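Local coordinates for protein carboxynorspermidine decarboxylase (Campylobacter jejuni subsp. jejuni 81116, PDB 3N29) that probably decarboxylates carboxynorspermidine to norspermidine with the help of pyridoxal 5'-phosphate, as a beta/alpha-barrel member of the basic amino acid decarboxylases, at residues K217-E220 with E221-K225; L254-N257 with F258-Y262. One frame throughout, in Å; residues are numbered along the deposited sequence.

Contact 1: residues K217-E220 with E221-K225; sequences KVFE and EKFGK
Phe-223 N donates to Phe-219 O over 2.8 Å, the shortest of the backbone hydrogen bonds that join 217-220 to 221-225. Two more of this alpha-helical i to i+4 kind lie beside it: Lys-222 N reaches Val-218 O at 3.0 Å, and Glu-221 N reaches Lys-217 O at 3.1 Å. Gly-224 continues the series more feebly, its N making a weak bond to Glu-220 O.

Side chains follow the same spacing. The carbonyl oxygen of Phe-219 also lies at the edge of the Phe-223 ring and in its plane, 3.6 Å from CD2. Phe-219 carries CG anti to its N (chi1 178°), whereas Phe-223 has CG turned to lie beside its own N (chi1 -63°). With these torsions the side chains cross at about a right angle, yet their ring planes differ by just 29°. Slid apart, the rings barely overlap, and Phe-219 CD1 meets Phe-223 CD2 at 3.7 Å. On another flank Val-218 and Lys-222 run side by side, CG1 of the valine lying 3.8 Å from NZ, an amine that also makes a weak hydrogen bond to Val-162 O.

This turn lies in the C-terminal part of helix 209-223, the crossover between barrel strands 198-200 and 232-234. Phe-219 meets the ring of Phe-201 just beyond the first of these strands, Phe-223 stands edge-to-face with Phe-188, and Glu-220 packs on Phe-258 of the next barrel helix, 248-262.

Contact 2: residues L254-N257 with F258-Y262; sequences LCKN and FSDKY
Lys-256 and Asp-260 meet one turn apart, with Asp-260 N bonded to Lys-256 O at 3.1 Å. They belong to helix 248-262, which links strands 232-234 and 265-268, the last beta-alpha-beta unit of the eight-stranded barrel. Lys-261 N likewise bonds to Asn-257 O, at 2.9 Å, and equivalent bonds tie Phe-258 to Leu-254 and Ser-259 to Cys-255.

The Asp-260 carboxylate folds back over the preceding turn, bringing OD2 to 3.3 Å from Lys-256 O. Both are acceptors, so this approach contributes no hydrogen bond. Lys-256 swings CG away from its backbone N (chi1 174°) and lays that methylene beside the acid, 3.9 Å from OD2, but its chain runs on and leaves NZ 5.5 Å from the same oxygen. At this distance the opposite charges are not in contact and probably attract each other only modestly.

What positions this turn lies on the other sides of the helix. Ser-259 OG hydrogen-bonds to Val-264 O in the loop leading to strand 265-268. Cys-255 rests on Leu-268, while Phe-258 touches Val-266 and meets Phe-235 edge-to-face. Lys-261 CG lies over one face of the Tyr-262 ring, 4.1 Å above its centre, and Tyr-262 in turn presents CD2 to a face of Phe-258, over the ring centre and 3.7 Å above its plane.

How the contacts relate
Contacts 1 and 2 come in series along the chain and illustrate how consecutive helices of a beta/alpha barrel lock together. Their centres are 13 Å apart, on helices 209-223 and 248-262, with strand 232-234 between them in sequence. Glu-220 of contact 1 is the polar bridge: its OE1 makes a probable hydrogen bond to Tyr-262 OH at 2.7 Å and a salt bridge to Lys-261 NZ at 2.8 Å. Beside this, Phe-219 CE2 packs 3.8 Å from Phe-258 CZ. The bridge between the contacts joins the C-terminal parts of two neighbouring helices on the barrel's outer layer; the side chains of Phe-219 and Cys-255 lie about 13 and 14 Å from bound pyridoxal phosphate.

Contact 1: residues K217-E220 with E221-K225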
loop_
_atom_site.group_PDB
_atom_site.type_symbol
_atom_site.label_atom_id
_atom_site.label_comp_id
_atom_site.label_asym_id
_atom_site.label_seq_id
_atom_site.Cartn_x
_atom_site.Cartn_y
_atom_site.Cartn_z
ATOM N N LYS A 217 21.875 9.732 -25.794
ATOM C CA LYS A 217 22.390 10.949 -26.414
ATOM C C LYS A 217 22.667 12.055 -25.390
ATOM O O LYS A 217 23.746 12.709 -25.457
ATOM C CB LYS A 217 21.471 11.448 -27.520
ATOM C CG LYS A 217 21.379 10.481 -28.716
ATOM C CD LYS A 217 20.681 11.119 -29.935
ATOM C CE LYS A 217 20.204 10.024 -30.866
ATOM N NZ LYS A 217 19.761 10.424 -32.223
ATOM N N VAL A 218 21.718 12.264 -24.457
ATOM C CA VAL A 218 21.869 13.290 -23.425
ATOM C C VAL A 218 22.947 12.902 -22.396
ATOM O O VAL A 218 23.777 13.704 -21.985
ATOM C CB VAL A 218 20.523 13.599 -22.738
ATOM C CG1 VAL A 218 20.731 14.675 -21.622
ATOM C CG2 VAL A 218 19.511 14.044 -23.758
ATOM N N PHE A 219 22.964 11.649 -22.012
ATOM C CA PHE A 219 24.004 11.149 -21.107
ATOM C C PHE A 219 25.428 11.313 -21.664
ATOM O O PHE A 219 26.349 11.733 -20.928
ATOM C CB PHE A 219 23.704 9.697 -20.818
ATOM C CG PHE A 219 24.724 9.011 -19.938
ATOM C CD1 PHE A 219 24.902 9.391 -18.622
ATOM C CD2 PHE A 219 25.473 7.944 -20.431
ATOM C CE1 PHE A 219 25.845 8.718 -17.787
ATOM C CE2 PHE A 219 26.403 7.257 -19.618
ATOM C CZ PHE A 219 26.603 7.653 -18.295
ATOM N N GLU A 220 25.637 10.965 -22.942
ATOM C CA GLU A 220 26.969 11.159 -23.526
ATOM C C GLU A 220 27.334 12.626 -23.690
ATOM O O GLU A 220 28.490 13.022 -23.513
ATOM C CB GLU A 220 27.094 10.427 -24.877
ATOM C CG GLU A 220 26.874 8.950 -24.729
ATOM C CD GLU A 220 27.109 8.208 -26.046
ATOM O OE1 GLU A 220 28.180 8.403 -26.623
ATOM O OE2 GLU A 220 26.225 7.452 -26.476
ATOM N N GLU A 221 26.342 13.442 -24.001
ATOM C CA GLU A 221 26.606 14.850 -24.178
ATOM C C GLU A 221 27.065 15.445 -22.825
ATOM O O GLU A 221 28.083 16.130 -22.784
ATOM C CB GLU A 221 25.377 15.540 -24.735
ATOM C CG GLU A 221 25.625 16.889 -25.319
ATOM C CD GLU A 221 24.526 17.852 -24.928
ATOM O OE1 GLU A 221 23.824 18.357 -25.824
ATOM O OE2 GLU A 221 24.343 18.076 -23.707
ATOM N N LYS A 222 26.362 15.144 -21.740
ATOM C CA LYS A 222 26.673 15.750 -20.458
ATOM C C LYS A 222 27.789 15.073 -19.639
ATOM O O LYS A 222 28.498 15.754 -18.886
ATOM C CB LYS A 222 25.406 15.847 -19.590
ATOM C CG LYS A 222 24.417 16.943 -19.970
ATOM C CD LYS A 222 23.073 16.762 -19.140
ATOM C CE LYS A 222 22.194 18.042 -19.026
ATOM N NZ LYS A 222 20.740 17.814 -19.393
ATOM N N PHE A 223 27.907 13.757 -19.706
ATOM C CA PHE A 223 28.824 13.015 -18.834
ATOM C C PHE A 223 29.950 12.311 -19.629
ATOM O O PHE A 223 30.812 11.646 -19.039
ATOM C CB PHE A 223 28.060 11.972 -18.039
ATOM C CG PHE A 223 27.022 12.528 -17.085
ATOM C CD1 PHE A 223 27.301 12.675 -15.728
ATOM C CD2 PHE A 223 25.767 12.867 -17.546
ATOM C CE1 PHE A 223 26.338 13.172 -14.837
ATOM C CE2 PHE A 223 24.783 13.384 -16.679
ATOM C CZ PHE A 223 25.090 13.529 -15.309
ATOM N N GLY A 224 29.902 12.481 -20.938
ATOM C CA GLY A 224 30.856 11.932 -21.930
ATOM C C GLY A 224 32.309 11.898 -21.563
ATOM O O GLY A 224 32.974 10.870 -21.750
ATOM N N LYS A 225 32.793 13.002 -21.013
ATOM C CA LYS A 225 34.211 13.147 -20.704
ATOM C C LYS A 225 34.675 12.218 -19.560
ATOM O O LYS A 225 35.868 11.949 -19.430
ATOM C CB LYS A 225 34.561 14.623 -20.430
ATOM C CG LYS A 225 34.503 15.053 -18.993
ATOM C CD LYS A 225 34.517 16.585 -18.825
ATOM C CE LYS A 225 35.897 17.149 -18.581
ATOM N NZ LYS A 225 35.771 18.430 -17.785
#

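Contact 2: residues L254-N257 with F258-Y262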
loop_
_atom_site.group_PDB
_atom_site.type_symbol
_atom_site.label_atom_id
_atom_site.label_comp_id
_atom_site.label_asym_id
_atom_site.label_seq_id
_atom_site.Cartn_x
_atom_site.Cartn_y
_atom_site.Cartn_z
ATOM N N LEU A 254 22.399 -0.418 -29.591
ATOM C CA LEU A 254 22.733 0.686 -28.722
ATOM C C LEU A 254 23.730 0.238 -27.677
ATOM O O LEU A 254 24.719 0.912 -27.416
ATOM C CB LEU A 254 21.474 1.270 -28.011
ATOM C CG LEU A 254 20.479 2.082 -28.829
ATOM C CD1 LEU A 254 19.222 2.395 -28.044
ATOM C CD2 LEU A 254 21.196 3.402 -29.331
ATOM N N CYS A 255 23.428 -0.888 -27.044
ATOM C CA CYS A 255 24.274 -1.477 -26.019
ATOM C C CYS A 255 25.633 -1.867 -26.597
ATOM O O CYS A 255 26.668 -1.628 -25.999
ATOM C CB CYS A 255 23.596 -2.732 -25.492
ATOM S SG CYS A 255 22.162 -2.273 -24.390
ATOM N N LYS A 256 25.610 -2.536 -27.719
ATOM C CA LYS A 256 26.886 -2.978 -28.344
ATOM C C LYS A 256 27.811 -1.781 -28.758
ATOM O O LYS A 256 29.029 -1.756 -28.473
ATOM C CB LYS A 256 26.552 -3.904 -29.515
ATOM C CG LYS A 256 27.734 -4.303 -30.324
ATOM C CD LYS A 256 27.573 -5.693 -31.009
ATOM C CE LYS A 256 28.960 -6.240 -31.311
ATOM N NZ LYS A 256 28.938 -7.634 -31.872
ATOM N N ASN A 257 27.247 -0.800 -29.453
ATOM C CA ASN A 257 27.998 0.433 -29.809
ATOM C C ASN A 257 28.568 1.158 -28.591
ATOM O O ASN A 257 29.696 1.606 -28.562
ATOM C CB ASN A 257 27.081 1.342 -30.618
ATOM C CG ASN A 257 26.731 0.716 -31.936
ATOM O OD1 ASN A 257 27.452 -0.158 -32.397
ATOM N ND2 ASN A 257 25.655 1.141 -32.548
ATOM N N PHE A 258 27.782 1.234 -27.534
ATOM C CA PHE A 258 28.187 2.038 -26.411
ATOM C C PHE A 258 29.373 1.349 -25.760
ATOM O O PHE A 258 30.383 2.005 -25.404
ATOM C CB PHE A 258 27.015 2.212 -25.434
ATOM C CG PHE A 258 27.288 3.175 -24.343
ATOM C CD1 PHE A 258 26.875 4.493 -24.441
ATOM C CD2 PHE A 258 27.964 2.783 -23.214
ATOM C CE1 PHE A 258 27.148 5.383 -23.404
ATOM C CE2 PHE A 258 28.227 3.683 -22.183
ATOM C CZ PHE A 258 27.813 4.942 -22.274
ATOM N N SER A 259 29.246 0.039 -25.609
ATOM C CA SER A 259 30.247 -0.812 -25.021
ATOM C C SER A 259 31.599 -0.650 -25.734
ATOM O O SER A 259 32.653 -0.465 -25.082
ATOM C CB SER A 259 29.823 -2.283 -25.170
ATOM O OG SER A 259 30.772 -3.067 -24.494
ATOM N N ASP A 260 31.514 -0.665 -27.054
ATOM C CA ASP A 260 32.712 -0.641 -27.919
ATOM C C ASP A 260 33.356 0.744 -27.879
ATOM O O ASP A 260 34.584 0.873 -27.839
ATOM C CB ASP A 260 32.314 -0.986 -29.347
ATOM C CG ASP A 260 31.970 -2.449 -29.511
ATOM O OD1 ASP A 260 32.255 -3.233 -28.571
ATOM O OD2 ASP A 260 31.371 -2.828 -30.544
ATOM N N LYS A 261 32.514 1.766 -27.894
ATOM C CA LYS A 261 32.973 3.146 -28.004
ATOM C C LYS A 261 33.813 3.469 -26.785
ATOM O O LYS A 261 34.900 4.053 -26.892
ATOM C CB LYS A 261 31.763 4.077 -28.106
ATOM C CG LYS A 261 32.108 5.548 -28.269
ATOM C CD LYS A 261 30.876 6.432 -28.369
ATOM C CE LYS A 261 31.307 7.888 -28.445
ATOM N NZ LYS A 261 30.149 8.802 -28.563
ATOM N N TYR A 262 33.309 3.107 -25.604
ATOM C CA TYR A 262 33.943 3.534 -24.365
ATOM C C TYR A 262 34.762 2.445 -23.697
ATOM O O TYR A 262 35.375 2.706 -22.671
ATOM C CB TYR A 262 32.892 4.075 -23.370
ATOM C CG TYR A 262 32.225 5.353 -23.847
ATOM C CD1 TYR A 262 32.918 6.562 -23.866
ATOM C CD2 TYR A 262 30.911 5.356 -24.286
ATOM C CE1 TYR A 262 32.306 7.738 -24.308
ATOM C CE2 TYR A 262 30.298 6.523 -24.712
ATOM C CZ TYR A 262 30.994 7.697 -24.730
ATOM O OH TYR A 262 30.370 8.838 -25.165
#